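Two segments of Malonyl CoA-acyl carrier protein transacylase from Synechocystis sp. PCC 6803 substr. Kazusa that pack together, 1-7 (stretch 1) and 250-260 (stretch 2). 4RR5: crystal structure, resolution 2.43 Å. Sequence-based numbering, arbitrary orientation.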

# COMPACT_ATOMS: atom_id res chain seq x y z
N MET A 1 9.29 8.38 -23.08
CA MET A 1 8.23 7.91 -22.19
C MET A 1 8.81 7.05 -21.07
O MET A 1 9.65 6.18 -21.31
CB MET A 1 7.17 7.12 -22.96
CG MET A 1 5.96 6.70 -22.12
SD MET A 1 4.82 5.54 -22.94
CE MET A 1 5.91 4.13 -23.18
N LYS A 2 8.34 7.29 -19.84
CA LYS A 2 8.72 6.48 -18.69
C LYS A 2 7.48 6.19 -17.84
O LYS A 2 6.68 7.09 -17.57
CB LYS A 2 9.80 7.17 -17.86
CG LYS A 2 11.15 7.36 -18.59
CD LYS A 2 11.77 6.01 -18.95
CE LYS A 2 13.11 6.17 -19.67
NZ LYS A 2 12.97 6.62 -21.10
N THR A 3 7.29 4.93 -17.45
CA THR A 3 6.06 4.56 -16.75
C THR A 3 6.33 4.02 -15.34
O THR A 3 7.18 3.14 -15.14
CB THR A 3 5.21 3.51 -17.54
OG1 THR A 3 4.91 4.00 -18.85
CG2 THR A 3 3.89 3.29 -16.84
N ALA A 4 5.60 4.58 -14.38
CA ALA A 4 5.54 4.07 -13.02
C ALA A 4 4.38 3.07 -12.83
O ALA A 4 3.27 3.30 -13.33
CB ALA A 4 5.40 5.22 -12.05
N TRP A 5 4.63 1.97 -12.14
CA TRP A 5 3.55 1.10 -11.65
C TRP A 5 3.44 1.31 -10.16
O TRP A 5 4.41 1.13 -9.44
CB TRP A 5 3.79 -0.37 -11.93
CG TRP A 5 3.86 -0.76 -13.37
CD1 TRP A 5 3.70 0.05 -14.46
CD2 TRP A 5 4.14 -2.07 -13.88
NE1 TRP A 5 3.86 -0.68 -15.62
CE2 TRP A 5 4.13 -1.98 -15.29
CE3 TRP A 5 4.37 -3.31 -13.29
CZ2 TRP A 5 4.35 -3.09 -16.11
CZ3 TRP A 5 4.60 -4.41 -14.11
CH2 TRP A 5 4.59 -4.29 -15.50
N VAL A 6 2.26 1.72 -9.69
CA VAL A 6 2.05 1.95 -8.27
C VAL A 6 0.95 1.02 -7.74
O VAL A 6 -0.06 0.80 -8.41
CB VAL A 6 1.70 3.43 -7.96
CG1 VAL A 6 2.83 4.32 -8.39
CG2 VAL A 6 0.41 3.85 -8.65
N PHE A 7 1.17 0.48 -6.55
CA PHE A 7 0.31 -0.56 -6.00
C PHE A 7 -0.53 -0.10 -4.79
O PHE A 7 0.00 0.35 -3.78
CB PHE A 7 1.16 -1.78 -5.65
CG PHE A 7 1.82 -2.41 -6.86
CD1 PHE A 7 3.01 -1.89 -7.38
CD2 PHE A 7 1.22 -3.48 -7.52
CE1 PHE A 7 3.61 -2.45 -8.53
CE2 PHE A 7 1.81 -4.05 -8.66
CZ PHE A 7 3.01 -3.54 -9.17
N ASN A 250 8.35 12.94 -6.64
CA ASN A 250 9.64 12.37 -7.02
C ASN A 250 9.58 11.68 -8.36
O ASN A 250 10.52 11.72 -9.15
CB ASN A 250 10.13 11.38 -5.97
CG ASN A 250 10.57 12.06 -4.70
OD1 ASN A 250 10.29 13.25 -4.49
ND2 ASN A 250 11.25 11.32 -3.84
N LEU A 251 8.45 11.01 -8.60
CA LEU A 251 8.20 10.32 -9.84
C LEU A 251 8.20 11.30 -10.99
O LEU A 251 9.03 11.21 -11.89
CB LEU A 251 6.87 9.57 -9.79
CG LEU A 251 6.86 8.27 -8.99
CD1 LEU A 251 5.48 7.62 -9.10
CD2 LEU A 251 7.95 7.34 -9.50
N GLY A 252 7.27 12.25 -10.92
CA GLY A 252 7.11 13.27 -11.94
C GLY A 252 8.40 14.01 -12.28
O GLY A 252 8.57 14.48 -13.41
N GLU A 253 9.32 14.08 -11.32
CA GLU A 253 10.53 14.87 -11.51
C GLU A 253 11.78 14.05 -11.85
O GLU A 253 12.74 14.59 -12.40
CB GLU A 253 10.78 15.71 -10.26
CG GLU A 253 9.69 16.77 -10.06
CD GLU A 253 10.07 17.84 -9.05
OE1 GLU A 253 10.64 17.50 -7.99
OE2 GLU A 253 9.81 19.03 -9.33
N ILE A 254 11.79 12.76 -11.55
CA ILE A 254 12.94 11.97 -11.97
C ILE A 254 12.77 11.48 -13.41
O ILE A 254 13.67 10.86 -13.97
CB ILE A 254 13.20 10.74 -11.05
CG1 ILE A 254 11.98 9.81 -11.02
CG2 ILE A 254 13.61 11.18 -9.67
CD1 ILE A 254 12.22 8.51 -10.28
N GLY A 255 11.61 11.76 -14.00
CA GLY A 255 11.38 11.44 -15.40
C GLY A 255 10.03 10.87 -15.81
O GLY A 255 9.63 10.99 -16.97
N ALA A 256 9.31 10.26 -14.87
CA ALA A 256 8.12 9.49 -15.21
C ALA A 256 7.02 10.34 -15.85
O ALA A 256 6.63 11.37 -15.33
CB ALA A 256 7.58 8.81 -13.97
N THR A 257 6.52 9.87 -16.99
CA THR A 257 5.50 10.57 -17.77
C THR A 257 4.13 9.95 -17.58
O THR A 257 3.09 10.61 -17.75
CB THR A 257 5.87 10.55 -19.26
OG1 THR A 257 5.67 9.23 -19.79
CG2 THR A 257 7.32 10.89 -19.43
N ASP A 258 4.12 8.67 -17.23
CA ASP A 258 2.89 7.91 -17.03
C ASP A 258 2.89 7.18 -15.71
O ASP A 258 3.93 6.76 -15.21
CB ASP A 258 2.67 6.91 -18.16
CG ASP A 258 2.66 7.55 -19.52
OD1 ASP A 258 3.76 7.76 -20.08
OD2 ASP A 258 1.56 7.85 -20.03
N TYR A 259 1.69 6.97 -15.21
CA TYR A 259 1.45 6.52 -13.85
C TYR A 259 0.32 5.50 -13.86
O TYR A 259 -0.84 5.86 -14.11
CB TYR A 259 1.11 7.75 -13.01
CG TYR A 259 0.78 7.60 -11.54
CD1 TYR A 259 1.77 7.73 -10.58
CD2 TYR A 259 -0.54 7.45 -11.11
CE1 TYR A 259 1.47 7.66 -9.23
CE2 TYR A 259 -0.85 7.37 -9.76
CZ TYR A 259 0.16 7.49 -8.83
OH TYR A 259 -0.12 7.43 -7.50
N TRP A 260 0.65 4.24 -13.61
CA TRP A 260 -0.33 3.16 -13.71
C TRP A 260 -0.62 2.56 -12.35
O TRP A 260 0.28 2.00 -11.72
CB TRP A 260 0.15 2.05 -14.65
CG TRP A 260 0.29 2.46 -16.07
CD1 TRP A 260 0.13 3.71 -16.61
CD2 TRP A 260 0.65 1.60 -17.16
NE1 TRP A 260 0.37 3.68 -17.96
CE2 TRP A 260 0.68 2.40 -18.33
CE3 TRP A 260 0.93 0.24 -17.27
CZ2 TRP A 260 0.99 1.88 -19.58
CZ3 TRP A 260 1.23 -0.28 -18.51
CH2 TRP A 260 1.27 0.54 -19.66

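Two parallel strands, 3-7 and 258-260, are zipped by backbone bonds in which Lys 2, Ala 4 and Val 6 turn their N or O toward Asp 258 and Trp 260: Asp 258 N to Lys 2 O (3.0 Å), Ala 4 N to Asp 258 O (2.9 Å), Trp 260 N to Ala 4 O (2.8 Å) and Val 6 N to Trp 260 O (2.8 Å). Lys 2 O also takes Thr 257 N at 2.8 Å. Thr 257, chi1 p, donates from OG1 to Asp 258 OD1 at a very short 2.4 Å, and its OG1 accepts a weak bond from Lys 2 N (3.3 Å).

The contact buries 611 Å² over both sides, Trp 260 giving the largest share. Thr 3, Trp 5, Asp 258 and Trp 260 share one face. Both tryptophans adopt chi1 m with chi2 near zero; their rings run nearly parallel (9°) but slid apart, with Trp 5 NE1 3.5 Å from Trp 260 CE3. The m rotamer of Thr 3 sets CG2 over Trp 260's five-membered ring, a methyl lid on the indole.

On the other face buried Ala 4 CB meets buried Leu 251 CD1 at 3.8 Å. Tyr 259 is chi1 t, and buried Val 6 packs CG2 over its ring, 3.7 Å from Tyr 259 CZ. Gly 255, following the helix, takes positive phi, where a CB would jam against the preceding carbonyl O, so glycine suits the place.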